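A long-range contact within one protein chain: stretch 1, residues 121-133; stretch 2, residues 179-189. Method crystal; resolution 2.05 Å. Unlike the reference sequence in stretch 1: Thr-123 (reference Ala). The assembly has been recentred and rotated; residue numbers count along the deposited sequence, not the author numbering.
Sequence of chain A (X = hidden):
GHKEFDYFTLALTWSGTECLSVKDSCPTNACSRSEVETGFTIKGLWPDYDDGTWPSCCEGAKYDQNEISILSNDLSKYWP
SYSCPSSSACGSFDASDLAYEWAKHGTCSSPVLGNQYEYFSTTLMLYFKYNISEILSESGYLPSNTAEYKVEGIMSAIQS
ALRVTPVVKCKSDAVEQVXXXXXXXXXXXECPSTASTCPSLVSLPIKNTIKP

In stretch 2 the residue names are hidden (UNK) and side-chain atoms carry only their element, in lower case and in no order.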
# COMPACT_ATOMS: atom_id res chain seq x y z
N SER A 121 1.19 -12.24 -5.04
CA SER A 121 2.54 -12.68 -4.69
C SER A 121 3.59 -11.66 -5.13
O SER A 121 4.59 -11.43 -4.43
CB SER A 121 2.85 -14.05 -5.31
OG SER A 121 2.77 -14.02 -6.72
N THR A 122 3.37 -11.04 -6.28
CA THR A 122 4.33 -10.05 -6.77
C THR A 122 4.29 -8.82 -5.87
O THR A 122 5.33 -8.21 -5.59
CB THR A 122 4.04 -9.69 -8.24
OG1 THR A 122 4.24 -10.86 -9.05
CG2 THR A 122 4.98 -8.59 -8.71
N THR A 123 3.10 -8.46 -5.39
CA THR A 123 2.97 -7.31 -4.51
C THR A 123 3.72 -7.59 -3.21
O THR A 123 4.42 -6.73 -2.69
CB THR A 123 1.50 -7.01 -4.18
OG1 THR A 123 0.78 -6.77 -5.40
CG2 THR A 123 1.39 -5.76 -3.31
N LEU A 124 3.56 -8.80 -2.69
CA LEU A 124 4.25 -9.18 -1.46
C LEU A 124 5.76 -9.16 -1.68
O LEU A 124 6.51 -8.70 -0.82
CB LEU A 124 3.79 -10.58 -1.00
CG LEU A 124 2.50 -10.62 -0.17
CD1 LEU A 124 1.47 -9.64 -0.75
CD2 LEU A 124 1.94 -12.03 -0.17
N MET A 125 6.20 -9.65 -2.84
CA MET A 125 7.63 -9.68 -3.15
C MET A 125 8.23 -8.29 -3.06
O MET A 125 9.24 -8.09 -2.40
CB MET A 125 7.86 -10.23 -4.56
CG MET A 125 9.33 -10.36 -4.96
SD MET A 125 9.50 -10.88 -6.68
CE MET A 125 9.12 -9.32 -7.51
N LEU A 126 7.61 -7.32 -3.73
CA LEU A 126 8.09 -5.95 -3.71
C LEU A 126 8.04 -5.40 -2.29
O LEU A 126 8.97 -4.72 -1.84
CB LEU A 126 7.25 -5.08 -4.65
CG LEU A 126 7.32 -5.41 -6.15
CD1 LEU A 126 6.30 -4.59 -6.93
CD2 LEU A 126 8.73 -5.13 -6.67
N TYR A 127 6.95 -5.71 -1.58
CA TYR A 127 6.77 -5.26 -0.20
C TYR A 127 7.89 -5.76 0.71
O TYR A 127 8.39 -5.02 1.56
CB TYR A 127 5.43 -5.75 0.34
CG TYR A 127 5.24 -5.51 1.83
CD1 TYR A 127 4.84 -4.26 2.31
CD2 TYR A 127 5.45 -6.54 2.75
CE1 TYR A 127 4.64 -4.05 3.68
CE2 TYR A 127 5.26 -6.34 4.11
CZ TYR A 127 4.85 -5.09 4.57
OH TYR A 127 4.63 -4.91 5.92
N PHE A 128 8.27 -7.03 0.55
CA PHE A 128 9.33 -7.62 1.37
C PHE A 128 10.70 -7.12 0.94
O PHE A 128 11.60 -6.96 1.77
CB PHE A 128 9.31 -9.14 1.28
CG PHE A 128 8.15 -9.78 1.98
CD1 PHE A 128 7.43 -10.80 1.37
CD2 PHE A 128 7.76 -9.35 3.25
CE1 PHE A 128 6.35 -11.40 2.02
CE2 PHE A 128 6.69 -9.94 3.91
CZ PHE A 128 5.98 -10.97 3.29
N LYS A 129 10.88 -6.90 -0.36
CA LYS A 129 12.16 -6.44 -0.87
C LYS A 129 12.50 -5.03 -0.39
O LYS A 129 13.62 -4.76 0.04
CB LYS A 129 12.18 -6.48 -2.40
CG LYS A 129 13.52 -6.03 -2.98
CD LYS A 129 13.53 -6.05 -4.50
CE LYS A 129 14.92 -5.69 -5.02
NZ LYS A 129 14.93 -5.58 -6.50
N TYR A 130 11.53 -4.13 -0.49
CA TYR A 130 11.73 -2.74 -0.08
C TYR A 130 10.98 -2.43 1.21
O TYR A 130 9.88 -1.86 1.19
CB TYR A 130 11.27 -1.78 -1.18
CG TYR A 130 11.99 -1.99 -2.50
CD1 TYR A 130 11.39 -2.69 -3.54
CD2 TYR A 130 13.28 -1.50 -2.69
CE1 TYR A 130 12.05 -2.90 -4.75
CE2 TYR A 130 13.95 -1.70 -3.90
CZ TYR A 130 13.33 -2.40 -4.92
OH TYR A 130 13.99 -2.59 -6.11
N ASN A 131 11.58 -2.80 2.33
CA ASN A 131 10.98 -2.58 3.64
C ASN A 131 11.09 -1.11 4.01
O ASN A 131 12.11 -0.66 4.51
CB ASN A 131 11.69 -3.42 4.70
CG ASN A 131 10.95 -3.43 6.01
OD1 ASN A 131 10.30 -2.45 6.38
ND2 ASN A 131 11.06 -4.53 6.74
N ILE A 132 10.02 -0.37 3.75
CA ILE A 132 10.02 1.05 4.05
C ILE A 132 10.08 1.31 5.55
O ILE A 132 10.68 2.28 6.00
CB ILE A 132 8.78 1.73 3.46
CG1 ILE A 132 8.69 1.40 1.96
CG2 ILE A 132 8.85 3.23 3.67
CD1 ILE A 132 9.95 1.77 1.17
N SER A 133 9.46 0.43 6.33
CA SER A 133 9.46 0.57 7.78
C SER A 133 10.89 0.49 8.32
O SER A 133 11.25 1.21 9.25
CB SER A 133 8.60 -0.52 8.43
OG SER A 133 7.25 -0.41 8.01
N UNK A 179 3.68 6.02 -1.16
CA UNK A 179 3.60 5.43 -2.49
C UNK A 179 4.97 5.36 -3.17
O UNK A 179 5.67 6.37 -3.25
c UNK A 179 2.64 6.24 -3.37
c UNK A 179 1.18 6.20 -2.93
n UNK A 179 -0.88 7.44 -3.18
c UNK A 179 0.33 7.21 -3.67
o UNK A 179 0.75 7.76 -4.69
N UNK A 180 5.32 4.17 -3.63
CA UNK A 180 6.58 3.91 -4.33
C UNK A 180 6.19 3.41 -5.72
O UNK A 180 5.33 2.53 -5.84
c UNK A 180 8.72 2.60 -4.39
c UNK A 180 8.37 4.39 -1.95
c UNK A 180 7.63 3.11 -2.18
c UNK A 180 7.39 2.78 -3.66
N UNK A 181 6.82 3.95 -6.76
CA UNK A 181 6.47 3.54 -8.12
C UNK A 181 7.47 2.60 -8.80
O UNK A 181 8.67 2.65 -8.52
c UNK A 181 6.23 4.80 -8.97
s UNK A 181 4.78 5.67 -8.30
N UNK A 182 6.95 1.71 -9.65
CA UNK A 182 7.76 0.74 -10.38
C UNK A 182 7.35 0.68 -11.85
O UNK A 182 6.17 0.84 -12.17
c UNK A 182 9.31 -1.25 -8.07
c UNK A 182 9.73 -1.39 -6.73
c UNK A 182 8.02 -0.82 -8.37
c UNK A 182 7.54 -0.66 -6.00
c UNK A 182 8.84 -1.09 -5.70
c UNK A 182 7.14 -0.53 -7.33
c UNK A 182 7.59 -0.67 -9.80
N UNK A 183 8.32 0.45 -12.75
CA UNK A 183 8.00 0.32 -14.17
C UNK A 183 7.49 -1.10 -14.39
O UNK A 183 7.41 -1.89 -13.45
c UNK A 183 9.22 0.66 -15.06
c UNK A 183 10.38 -0.32 -14.93
o UNK A 183 10.19 -1.47 -14.49
o UNK A 183 11.51 0.07 -15.30
N UNK A 184 7.12 -1.42 -15.63
CA UNK A 184 6.58 -2.73 -15.96
C UNK A 184 7.59 -3.87 -15.87
O UNK A 184 7.23 -5.04 -16.05
n UNK A 184 3.98 0.34 -19.33
c UNK A 184 4.52 -2.01 -17.30
c UNK A 184 5.90 -2.69 -17.33
c UNK A 184 3.81 -2.05 -18.65
c UNK A 184 4.40 -1.06 -19.62
N UNK A 185 8.84 -3.54 -15.59
CA UNK A 185 9.87 -4.56 -15.41
C UNK A 185 10.23 -4.60 -13.92
O UNK A 185 11.28 -5.12 -13.53
o UNK A 185 11.59 -2.94 -16.09
c UNK A 185 10.86 -4.55 -17.74
c UNK A 185 11.15 -4.29 -16.27
N UNK A 186 9.34 -4.06 -13.09
CA UNK A 186 9.51 -4.05 -11.64
C UNK A 186 10.73 -3.26 -11.13
O UNK A 186 11.24 -3.53 -10.04
c UNK A 186 8.35 -6.40 -11.44
c UNK A 186 8.53 -7.76 -10.77
c UNK A 186 7.05 -5.75 -10.97
c UNK A 186 9.56 -5.49 -11.11
N UNK A 187 11.19 -2.30 -11.92
CA UNK A 187 12.32 -1.47 -11.52
C UNK A 187 11.76 -0.19 -10.92
O UNK A 187 10.81 0.39 -11.46
o UNK A 187 14.18 -0.92 -15.54
c UNK A 187 13.20 -1.07 -12.71
n UNK A 187 15.92 -2.07 -14.66
c UNK A 187 14.64 -1.68 -14.67
c UNK A 187 13.76 -2.21 -13.54
N UNK A 188 12.34 0.26 -9.82
CA UNK A 188 11.92 1.49 -9.16
C UNK A 188 11.95 2.64 -10.15
O UNK A 188 12.87 2.72 -10.97
c UNK A 188 12.87 1.82 -8.01
c UNK A 188 12.70 0.99 -6.75
c UNK A 188 11.51 1.55 -6.00
c UNK A 188 13.97 1.04 -5.91
N UNK A 189 10.96 3.51 -10.11
CA UNK A 189 10.97 4.68 -10.98
C UNK A 189 10.34 5.82 -10.21
O UNK A 189 9.83 5.62 -9.10
o UNK A 189 8.01 3.44 -14.17
c UNK A 189 10.17 4.44 -12.27
c UNK A 189 8.68 4.28 -12.03
c UNK A 189 7.89 4.32 -13.32
n UNK A 189 7.07 5.36 -13.48
O HOH W 1 12.16 -5.17 -8.10
O HOH W 2 14.39 -1.57 -8.62

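Position 179 carries three carbons in a row, the third bearing one oxygen and one nitrogen, and lies out of reach of stretch 1. This is Gln-179, a polar amide that suits a partly exposed place on the strand. Position 180 has four carbons, forked at the first, with one arm two carbons long; it is buried, points toward stretch 1 and touches Ile-132. Such beta branching identifies Ile-180, a residue at home in strands, whose CG1 lies 4.3 Å from CD1 of Ile-132. At 181 one carbon is followed by sulfur, out of reach of the helix: Cys-181, buried and covalently bonded elsewhere in the structure.

Position 182 shows one carbon and a ring of six carbons with no further atom, packed against Leu-126 and Tyr-130: Phe-182. The flat ring offers two kinds of surface. CD2 of Leu-126 sits over one face, 4.2 Å from the ring centroid in a CH-pi contact, while CE1 of Tyr-130 approaches the edge, 3.4 Å from CE2 of Phe-182. The two aromatic planes meet obliquely, at 46°.

Positions 183 to 185 lie out of reach of stretch 1. Position 183 has two carbons, the second carrying two oxygens: Asp-183. It opens a type I turn that ends at 186, and its carboxylate OD2 accepts a hydrogen bond from the backbone N of residue 187 at 2.9 Å. At 184 four carbons in a row end in nitrogen, giving Lys-184, a long charged chain suited to the partly exposed turn, its end hydrogen-bonded elsewhere in the structure. Position 185 has one carbon bearing an oxygen and a carbon: Thr-185. Its N and OG1 both donate to OD2 of Asp-183, at 2.7 and 2.6 Å, so this short side chain helps hold the turn.

Position 186 has four carbons, forked at the second, directed toward the helix and touching Thr-122, Met-125 and Leu-126. It is Leu-186: CD1 lies 3.7 Å from CE of Met-125, and CD2 lies 4.2 Å from CG2 of Thr-122 and 4.3 Å from CD1 of Leu-126. Position 187, with three carbons ending in oxygen and nitrogen, points away; Gln-187 suits this exposed site. Position 188 again has four carbons forked at the second, its end against the ring of Tyr-130: Leu-188. It starts sideways, but CD1 of Leu-188 comes 3.4 Å from CE2 of Tyr-130, with CD2 over one ring face. Position 189, another three-carbon amide, is out of reach: Gln-189, polar as suits a partly exposed place.

The contact is therefore apolar packing without direct hydrogen bonds between stretches. Water bridges its polar margin: one links NZ of Lys-129 to O of Leu-186, another OH of Tyr-130 to N of Leu-188.

Stretch 2 179-189: QICFDKTLQLQ
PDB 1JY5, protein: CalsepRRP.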